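Local atomic coordinates of 4'-phospho-dehydrooxetanocin synthase (Bacillus megaterium, PDB entry 5UL2), a protein that catalyses the oxidative ring contraction of dAMP to an oxetane aldehyde in oxetanocin A biosynthesis, using S-adenosylmethionine, a [4Fe-4S] cluster and cobalamin. Residues 124-129 / 184-189; 134-139 / 159-164; 304-309 / 357-362. All coordinates share one frame; numbering follows the deposited sequence.

Contact 1: 124-129 / 184-189; sequences NLCVIE and SVNFGQ
N124 and S184 sit side by side at the C-terminal ends of two parallel strands, their side chains on the same face of the sheet. They are neighbours rather than a polar pair: N124 OD1 stays 4.0 Å from S184 OG, while ND2 of N124 is taken up by a hydrogen bond to D159. At L125 the backbones join, its N giving a hydrogen bond to S184 O (3.0 Å) and its O receiving one from N186 N (3.3 Å). The leucine side chain leaves on the other face of the sheet, where its CD1 comes to 4.4 Å from CG2 of V185 and its CB to 4.1 Å from CB of Q189. With SG swung opposite the backbone N (chi1 -176°), C126 brings its sulfur to 3.6 Å from ND2 of N186. One step on, V127 lays CG1 against the amide end of Q189, 3.5 Å from NE2, the two side chains crossing at a slant. A water lies between the diverging chains and weakly bridges V127 N, N186 ND2 and Q189 NE2. A type II turn from N186 to Q189, with G188 at its third position, brings Q189 back beside the first segment, and a bend at chi2 (-61°) helps to turn its amide to the water. Q189 then stands at the N-cap of helix 190-205. That helix packs against L125 and V185 through A193, whereas T140 of helix 140-149 touches N124 and S184 on the opposite face, where S184 belongs to the cobalamin site.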
loop_
_atom_site.group_PDB
_atom_site.type_symbol
_atom_site.label_atom_id
_atom_site.label_comp_id
_atom_site.label_asym_id
_atom_site.label_seq_id
_atom_site.Cartn_x
_atom_site.Cartn_y
_atom_site.Cartn_z
ATOM N N ASN A 124 14.869 -2.285 -2.501
ATOM C CA ASN A 124 13.460 -2.366 -2.137
ATOM C C ASN A 124 13.066 -3.835 -2.041
ATOM O O ASN A 124 12.927 -4.515 -3.063
ATOM C CB ASN A 124 12.587 -1.629 -3.149
ATOM C CG ASN A 124 11.150 -1.499 -2.686
ATOM O OD1 ASN A 124 10.841 -1.745 -1.520
ATOM N ND2 ASN A 124 10.265 -1.106 -3.594
ATOM N N LEU A 125 12.894 -4.323 -0.815
ATOM C CA LEU A 125 12.409 -5.682 -0.585
ATOM C C LEU A 125 10.891 -5.605 -0.598
ATOM O O LEU A 125 10.243 -5.370 0.424
ATOM C CB LEU A 125 12.945 -6.248 0.724
ATOM C CG LEU A 125 14.424 -6.033 1.047
ATOM C CD1 LEU A 125 14.820 -6.928 2.200
ATOM C CD2 LEU A 125 15.314 -6.291 -0.154
ATOM N N CYS A 126 10.316 -5.795 -1.780
ATOM C CA CYS A 126 8.899 -5.563 -1.991
ATOM C C CYS A 126 8.427 -6.471 -3.114
ATOM O O CYS A 126 9.105 -6.602 -4.137
ATOM C CB CYS A 126 8.637 -4.087 -2.328
ATOM S SG CYS A 126 6.904 -3.607 -2.496
ATOM N N VAL A 127 7.281 -7.109 -2.909
ATOM C CA VAL A 127 6.655 -7.918 -3.939
ATOM C C VAL A 127 5.541 -7.098 -4.573
ATOM O O VAL A 127 5.041 -6.124 -4.003
ATOM C CB VAL A 127 6.111 -9.257 -3.389
ATOM C CG1 VAL A 127 7.223 -10.043 -2.710
ATOM C CG2 VAL A 127 4.957 -9.009 -2.431
ATOM N N ILE A 128 5.151 -7.491 -5.782
ATOM C CA ILE A 128 4.050 -6.840 -6.482
ATOM C C ILE A 128 2.745 -7.389 -5.912
ATOM O O ILE A 128 2.431 -8.570 -6.082
ATOM C CB ILE A 128 4.130 -7.062 -7.996
ATOM C CG1 ILE A 128 5.431 -6.484 -8.555
ATOM C CG2 ILE A 128 2.928 -6.440 -8.688
ATOM C CD1 ILE A 128 5.594 -6.692 -10.048
ATOM N N GLU A 129 1.993 -6.538 -5.220
ATOM C CA GLU A 129 0.678 -6.937 -4.741
ATOM C C GLU A 129 -0.260 -7.145 -5.922
ATOM O O GLU A 129 -0.289 -6.342 -6.857
ATOM C CB GLU A 129 0.109 -5.880 -3.795
ATOM C CG GLU A 129 0.955 -5.621 -2.560
ATOM C CD GLU A 129 0.993 -6.803 -1.608
ATOM O OE1 GLU A 129 1.918 -6.857 -0.768
ATOM O OE2 GLU A 129 0.104 -7.677 -1.696
ATOM N N SER A 184 14.872 -1.232 2.340
ATOM C CA SER A 184 13.473 -0.959 2.643
ATOM C C SER A 184 12.771 -2.302 2.817
ATOM O O SER A 184 12.665 -3.083 1.866
ATOM C CB SER A 184 12.822 -0.126 1.542
ATOM O OG SER A 184 11.483 0.188 1.877
ATOM N N VAL A 185 12.311 -2.574 4.033
ATOM C CA VAL A 185 11.705 -3.854 4.377
ATOM C C VAL A 185 10.197 -3.662 4.409
ATOM O O VAL A 185 9.657 -3.040 5.330
ATOM C CB VAL A 185 12.229 -4.384 5.717
ATOM C CG1 VAL A 185 11.602 -5.730 6.033
ATOM C CG2 VAL A 185 13.747 -4.486 5.691
ATOM N N ASN A 186 9.509 -4.191 3.403
ATOM C CA ASN A 186 8.058 -4.141 3.393
ATOM C C ASN A 186 7.504 -5.258 4.277
ATOM O O ASN A 186 8.242 -6.091 4.810
ATOM C CB ASN A 186 7.532 -4.228 1.963
ATOM C CG ASN A 186 6.124 -3.680 1.826
ATOM O OD1 ASN A 186 5.647 -2.941 2.687
ATOM N ND2 ASN A 186 5.449 -4.046 0.741
ATOM N N PHE A 187 6.183 -5.273 4.440
ATOM C CA PHE A 187 5.549 -6.218 5.349
ATOM C C PHE A 187 5.789 -7.655 4.899
ATOM O O PHE A 187 5.550 -8.008 3.740
ATOM C CB PHE A 187 4.051 -5.931 5.434
ATOM C CG PHE A 187 3.361 -6.643 6.558
ATOM C CD1 PHE A 187 3.703 -6.379 7.876
ATOM C CD2 PHE A 187 2.365 -7.569 6.300
ATOM C CE1 PHE A 187 3.070 -7.030 8.915
ATOM C CE2 PHE A 187 1.727 -8.222 7.334
ATOM C CZ PHE A 187 2.079 -7.950 8.643
ATOM N N GLY A 188 6.273 -8.484 5.822
ATOM C CA GLY A 188 6.513 -9.882 5.533
ATOM C C GLY A 188 7.822 -10.190 4.844
ATOM O O GLY A 188 8.010 -11.323 4.389
ATOM N N GLN A 189 8.735 -9.226 4.749
ATOM C CA GLN A 189 10.022 -9.439 4.102
ATOM C C GLN A 189 11.180 -9.398 5.094
ATOM O O GLN A 189 12.339 -9.271 4.686
ATOM C CB GLN A 189 10.230 -8.406 2.993
ATOM C CG GLN A 189 9.073 -8.304 2.006
ATOM C CD GLN A 189 8.804 -9.607 1.268
ATOM O OE1 GLN A 189 9.672 -10.474 1.171
ATOM N NE2 GLN A 189 7.594 -9.748 0.742
HETATM O O HOH W 1 5.894 -6.919 0.141
#

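Contact 2: 134-139 / 159-164; sequences PRLNLS and DMQVGT. With EDO (1,2-ethanediol), chain O.
The side-chain amide of Q161 is held between two residues and bonded along its rim by the backbone of N137. Over one face lies the methyl CD1 of L136, 4.0 Å from Q161 CD; over the other lies SG of C126. At the edge, OE1 takes the N-H of N137 on an in-plane lone pair at 2.8 Å, with 164° at the hydrogen. Beside it, NE2 donates a hydrogen bond to N137 O (3.1 Å), again on a lone pair and within the plane of the glutamine amide. One side-chain amide thus satisfies both backbone groups of a single residue, as a neighbouring strand might. An extended chain beyond CG (chi2 174°) carries the amide across from the short 3-10 segment that begins after D159. NE2 also bonds D159 OD1 at 2.9 Å, and this oxygen accepts the backbone N of Q161 as well, so D159 fixes both ends of the glutamine while its OD2 is bonded to N124. On the first segment the side chain of N137 turns back on its own chain: OD1 accepts from S139 N (3.0 Å) and from S139 OG (2.8 Å). An ethanediol, probably from the crystallisation liquor, rests near N137 O and D159 OD2 with only weak polar contacts. Asx turns at N137 and D159 shape the two sides of the contact; the first holds S139, and R135 lies on the strand just before it, both of which bind cobalamin in the Rossmann-fold domain.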
loop_
_atom_site.group_PDB
_atom_site.type_symbol
_atom_site.label_atom_id
_atom_site.label_comp_id
_atom_site.label_asym_id
_atom_site.label_seq_id
_atom_site.Cartn_x
_atom_site.Cartn_y
_atom_site.Cartn_z
ATOM N N PRO A 134 -2.768 -5.877 -9.925
ATOM C CA PRO A 134 -1.335 -5.642 -9.708
ATOM C C PRO A 134 -1.025 -4.156 -9.595
ATOM O O PRO A 134 -1.623 -3.321 -10.278
ATOM C CB PRO A 134 -0.681 -6.264 -10.947
ATOM C CG PRO A 134 -1.659 -7.290 -11.411
ATOM C CD PRO A 134 -3.015 -6.712 -11.114
ATOM N N ARG A 135 -0.085 -3.829 -8.712
ATOM C CA ARG A 135 0.362 -2.455 -8.543
ATOM C C ARG A 135 1.862 -2.436 -8.296
ATOM O O ARG A 135 2.389 -3.261 -7.546
ATOM C CB ARG A 135 -0.383 -1.750 -7.397
ATOM C CG ARG A 135 -0.314 -2.450 -6.051
ATOM C CD ARG A 135 -1.039 -1.638 -4.988
ATOM N NE ARG A 135 -1.001 -2.278 -3.676
ATOM C CZ ARG A 135 -1.978 -3.035 -3.184
ATOM N NH1 ARG A 135 -3.076 -3.250 -3.896
ATOM N NH2 ARG A 135 -1.857 -3.577 -1.981
ATOM N N LEU A 136 2.542 -1.493 -8.941
ATOM C CA LEU A 136 3.987 -1.341 -8.835
ATOM C C LEU A 136 4.273 -0.253 -7.806
ATOM O O LEU A 136 3.931 0.915 -8.018
ATOM C CB LEU A 136 4.593 -0.996 -10.194
ATOM C CG LEU A 136 6.103 -1.194 -10.352
ATOM C CD1 LEU A 136 6.454 -2.674 -10.321
ATOM C CD2 LEU A 136 6.598 -0.550 -11.637
ATOM N N ASN A 137 4.905 -0.636 -6.698
ATOM C CA ASN A 137 5.148 0.281 -5.589
ATOM C C ASN A 137 6.325 1.194 -5.919
ATOM O O ASN A 137 7.433 0.716 -6.184
ATOM C CB ASN A 137 5.416 -0.504 -4.308
ATOM C CG ASN A 137 5.284 0.349 -3.056
ATOM O OD1 ASN A 137 5.478 1.563 -3.091
ATOM N ND2 ASN A 137 4.950 -0.289 -1.940
ATOM N N LEU A 138 6.089 2.506 -5.884
ATOM C CA LEU A 138 7.104 3.500 -6.214
ATOM C C LEU A 138 7.599 4.273 -4.995
ATOM O O LEU A 138 8.333 5.254 -5.157
ATOM C CB LEU A 138 6.562 4.481 -7.257
ATOM C CG LEU A 138 6.095 3.919 -8.602
ATOM C CD1 LEU A 138 5.492 5.019 -9.462
ATOM C CD2 LEU A 138 7.247 3.249 -9.328
ATOM N N SER A 139 7.228 3.851 -3.783
ATOM C CA SER A 139 7.503 4.654 -2.592
ATOM C C SER A 139 8.999 4.850 -2.365
ATOM O O SER A 139 9.444 5.962 -2.058
ATOM C CB SER A 139 6.855 4.006 -1.370
ATOM O OG SER A 139 5.451 3.919 -1.534
ATOM N N ASP A 159 15.205 -2.915 -7.051
ATOM C CA ASP A 159 13.852 -3.239 -6.617
ATOM C C ASP A 159 13.557 -4.684 -6.988
ATOM O O ASP A 159 13.677 -5.065 -8.158
ATOM C CB ASP A 159 12.837 -2.288 -7.254
ATOM C CG ASP A 159 11.520 -2.246 -6.504
ATOM O OD1 ASP A 159 10.995 -3.324 -6.154
ATOM O OD2 ASP A 159 11.015 -1.129 -6.260
HETATM N N MSE A 160 13.168 -5.481 -6.001
HETATM C CA MSE A 160 12.938 -6.902 -6.228
HETATM C C MSE A 160 11.588 -7.171 -6.888
HETATM O O MSE A 160 11.276 -8.314 -7.222
HETATM C CB MSE A 160 13.054 -7.670 -4.911
HETATM C CG MSE A 160 14.410 -7.497 -4.237
HETATM SE SE MSE A 160 14.722 -8.742 -2.773
HETATM C CE MSE A 160 14.957 -10.388 -3.794
ATOM N N GLN A 161 10.796 -6.114 -7.087
ATOM C CA GLN A 161 9.538 -6.260 -7.808
ATOM C C GLN A 161 9.748 -6.739 -9.238
ATOM O O GLN A 161 8.859 -7.382 -9.804
ATOM C CB GLN A 161 8.770 -4.935 -7.803
ATOM C CG GLN A 161 8.075 -4.628 -6.482
ATOM C CD GLN A 161 7.454 -3.251 -6.471
ATOM O OE1 GLN A 161 6.244 -3.103 -6.633
ATOM N NE2 GLN A 161 8.282 -2.230 -6.287
ATOM N N VAL A 162 10.913 -6.460 -9.831
ATOM C CA VAL A 162 11.197 -6.908 -11.188
ATOM C C VAL A 162 11.828 -8.291 -11.222
ATOM O O VAL A 162 12.218 -8.758 -12.301
ATOM C CB VAL A 162 12.117 -5.904 -11.913
ATOM C CG1 VAL A 162 11.506 -4.533 -11.870
ATOM C CG2 VAL A 162 13.494 -5.881 -11.279
ATOM N N GLY A 163 11.953 -8.961 -10.078
ATOM C CA GLY A 163 12.509 -10.295 -10.063
ATOM C C GLY A 163 13.993 -10.390 -9.805
ATOM O O GLY A 163 14.549 -11.487 -9.924
ATOM N N THR A 164 14.651 -9.285 -9.453
ATOM C CA THR A 164 16.068 -9.325 -9.121
ATOM C C THR A 164 16.310 -10.296 -7.974
ATOM O O THR A 164 15.684 -10.191 -6.915
ATOM C CB THR A 164 16.562 -7.929 -8.743
ATOM O OG1 THR A 164 16.287 -7.013 -9.812
ATOM C CG2 THR A 164 18.052 -7.958 -8.477
HETATM C C1 EDO O . 12.024 1.969 -7.625
HETATM O O1 EDO O . 11.587 3.154 -8.300
HETATM C C2 EDO O . 11.786 2.108 -6.127
HETATM O O2 EDO O . 10.377 2.136 -5.865
#

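Contact 3: 304-309 / 357-362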
loop_
_atom_site.group_PDB
_atom_site.type_symbol
_atom_site.label_atom_id
_atom_site.label_comp_id
_atom_site.label_asym_id
_atom_site.label_seq_id
_atom_site.Cartn_x
_atom_site.Cartn_y
_atom_site.Cartn_z
ATOM N N ALA A 304 -1.543 -0.976 -11.915
ATOM C CA ALA A 304 -1.526 0.364 -11.354
ATOM C C ALA A 304 -0.117 0.762 -10.933
ATOM O O ALA A 304 0.709 -0.079 -10.567
ATOM C CB ALA A 304 -2.475 0.463 -10.159
ATOM N N LEU A 305 0.153 2.061 -11.007
ATOM C CA LEU A 305 1.373 2.654 -10.485
ATOM C C LEU A 305 1.019 3.476 -9.254
ATOM O O LEU A 305 0.025 4.208 -9.253
ATOM C CB LEU A 305 2.061 3.532 -11.534
ATOM C CG LEU A 305 2.475 2.835 -12.833
ATOM C CD1 LEU A 305 3.173 3.807 -13.776
ATOM C CD2 LEU A 305 3.360 1.629 -12.544
ATOM N N THR A 306 1.823 3.346 -8.203
ATOM C CA THR A 306 1.485 3.943 -6.919
ATOM C C THR A 306 2.036 5.357 -6.803
ATOM O O THR A 306 3.118 5.666 -7.307
ATOM C CB THR A 306 2.012 3.091 -5.762
ATOM O OG1 THR A 306 3.443 3.079 -5.788
ATOM C CG2 THR A 306 1.492 1.667 -5.870
ATOM N N LEU A 307 1.271 6.215 -6.137
ATOM C CA LEU A 307 1.728 7.536 -5.742
ATOM C C LEU A 307 1.214 7.818 -4.341
ATOM O O LEU A 307 0.095 7.429 -3.993
ATOM C CB LEU A 307 1.247 8.628 -6.709
ATOM C CG LEU A 307 1.624 10.057 -6.307
ATOM C CD1 LEU A 307 3.137 10.200 -6.172
ATOM C CD2 LEU A 307 1.069 11.082 -7.281
ATOM N N GLU A 308 2.044 8.469 -3.533
ATOM C CA GLU A 308 1.632 8.992 -2.238
ATOM C C GLU A 308 1.439 10.495 -2.389
ATOM O O GLU A 308 2.414 11.239 -2.545
ATOM C CB GLU A 308 2.662 8.673 -1.156
ATOM C CG GLU A 308 2.474 7.321 -0.489
ATOM C CD GLU A 308 3.550 7.024 0.544
ATOM O OE1 GLU A 308 4.720 6.820 0.152
ATOM O OE2 GLU A 308 3.225 7.003 1.750
ATOM N N THR A 309 0.184 10.939 -2.367
ATOM C CA THR A 309 -0.103 12.367 -2.392
ATOM C C THR A 309 -0.016 12.993 -1.010
ATOM O O THR A 309 -0.145 14.216 -0.888
ATOM C CB THR A 309 -1.486 12.626 -2.998
ATOM O OG1 THR A 309 -2.504 12.254 -2.062
ATOM C CG2 THR A 309 -1.662 11.812 -4.268
ATOM N N HIS A 357 -3.458 4.120 -14.899
ATOM C CA HIS A 357 -4.127 3.665 -13.685
ATOM C C HIS A 357 -3.203 3.952 -12.510
ATOM O O HIS A 357 -2.118 3.370 -12.415
ATOM C CB HIS A 357 -4.472 2.180 -13.759
ATOM C CG HIS A 357 -5.499 1.751 -12.760
ATOM N ND1 HIS A 357 -6.221 0.584 -12.888
ATOM C CD2 HIS A 357 -5.931 2.337 -11.619
ATOM C CE1 HIS A 357 -7.054 0.471 -11.869
ATOM N NE2 HIS A 357 -6.897 1.520 -11.083
ATOM N N ILE A 358 -3.628 4.844 -11.623
ATOM C CA ILE A 358 -2.844 5.247 -10.464
ATOM C C ILE A 358 -3.453 4.617 -9.220
ATOM O O ILE A 358 -4.677 4.587 -9.063
ATOM C CB ILE A 358 -2.784 6.783 -10.331
ATOM C CG1 ILE A 358 -2.105 7.398 -11.554
ATOM C CG2 ILE A 358 -2.052 7.187 -9.054
ATOM C CD1 ILE A 358 -0.661 6.980 -11.716
ATOM N N TYR A 359 -2.599 4.107 -8.343
ATOM C CA TYR A 359 -3.013 3.624 -7.031
ATOM C C TYR A 359 -2.510 4.623 -5.996
ATOM O O TYR A 359 -1.299 4.766 -5.805
ATOM C CB TYR A 359 -2.468 2.221 -6.772
ATOM C CG TYR A 359 -2.741 1.683 -5.383
ATOM C CD1 TYR A 359 -3.926 1.017 -5.093
ATOM C CD2 TYR A 359 -1.806 1.829 -4.364
ATOM C CE1 TYR A 359 -4.175 0.519 -3.825
ATOM C CE2 TYR A 359 -2.047 1.336 -3.096
ATOM C CZ TYR A 359 -3.231 0.681 -2.832
ATOM O OH TYR A 359 -3.468 0.189 -1.569
HETATM N N MSE A 360 -3.435 5.328 -5.349
HETATM C CA MSE A 360 -3.072 6.246 -4.270
HETATM C C MSE A 360 -2.670 5.464 -3.032
HETATM O O MSE A 360 -3.524 4.968 -2.300
HETATM C CB MSE A 360 -4.230 7.184 -3.929
HETATM C CG MSE A 360 -4.814 7.925 -5.111
HETATM SE SE MSE A 360 -3.517 9.079 -5.975
HETATM C CE MSE A 360 -4.717 9.949 -7.248
ATOM N N ALA A 361 -1.368 5.359 -2.793
ATOM C CA ALA A 361 -0.858 4.578 -1.675
ATOM C C ALA A 361 -0.929 5.316 -0.340
ATOM O O ALA A 361 -0.353 4.833 0.641
ATOM C CB ALA A 361 0.585 4.148 -1.955
ATOM N N ASP A 362 -1.623 6.453 -0.274
ATOM C CA ASP A 362 -1.681 7.231 0.958
ATOM C C ASP A 362 -2.267 6.411 2.100
ATOM O O ASP A 362 -3.235 5.668 1.920
ATOM C CB ASP A 362 -2.527 8.492 0.759
ATOM C CG ASP A 362 -2.117 9.295 -0.458
ATOM O OD1 ASP A 362 -1.555 8.712 -1.408
ATOM O OD2 ASP A 362 -2.357 10.520 -0.458
#
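L305 O takes the backbone N-H of Y359 at 2.8 Å, and the CA-H of I358 lies against the same oxygen. L305 N to H357 O comes before it and L307 N to Y359 O after it, and the ladder ends with A361 N on L307 O at 2.8 Å, its parallel strands turned 39° from each other. Past the ladder D362 takes over: its OD1 accepts T309 N (3.0 Å) on the syn side, 31° out of the carboxylate plane. OD2 also bonds S310 OG; its very short approach to T309 OG1 is doubtful in detail. On one face of the sheet T306 CG2 meets CD2 of Y359 at 3.6 Å, the two side chains slanting across each other. The tyrosine ring in turn makes a cation-pi contact with R135, and T306 OG1 is bonded to L136 O and L138 N. A304 CB lies over one face of the H357 ring, near its rim; NE2 of the ring is bonded to D395. On the opposite face of the sheet I358 CG2 lies 4.3 Å from L307 CB, under helix 335-351; farther along, the selenium of M360 is 3.7 Å from T309 CG2. Backbone bonds therefore set the register, while D362 ties down the chain just after E308, which with A361 binds cobalamin; the aspartate may make the electrostatic surroundings of E308 more negative.

In the fold
Along the chain contact 2 is nested within the loop closed by contact 1, and contact 3 follows both. Contacts 1 and 2 belong to the cobalamin-binding Rossmann domain, their centres 8 Å apart and touching around the ends of strands 119-125 and 154-159 of its parallel sheet. Contact 3 lies in the partial barrel of the radical SAM domain, with its centre 13 Å from that of contact 2 and 16 Å from that of contact 1, which it does not touch. The bridge is strand 135-136, which pairs with strand 304-311 and so joins the barrel sheet. Cobalamin-binding residues occur in all three contacts, placing the cofactor site where the two domains meet.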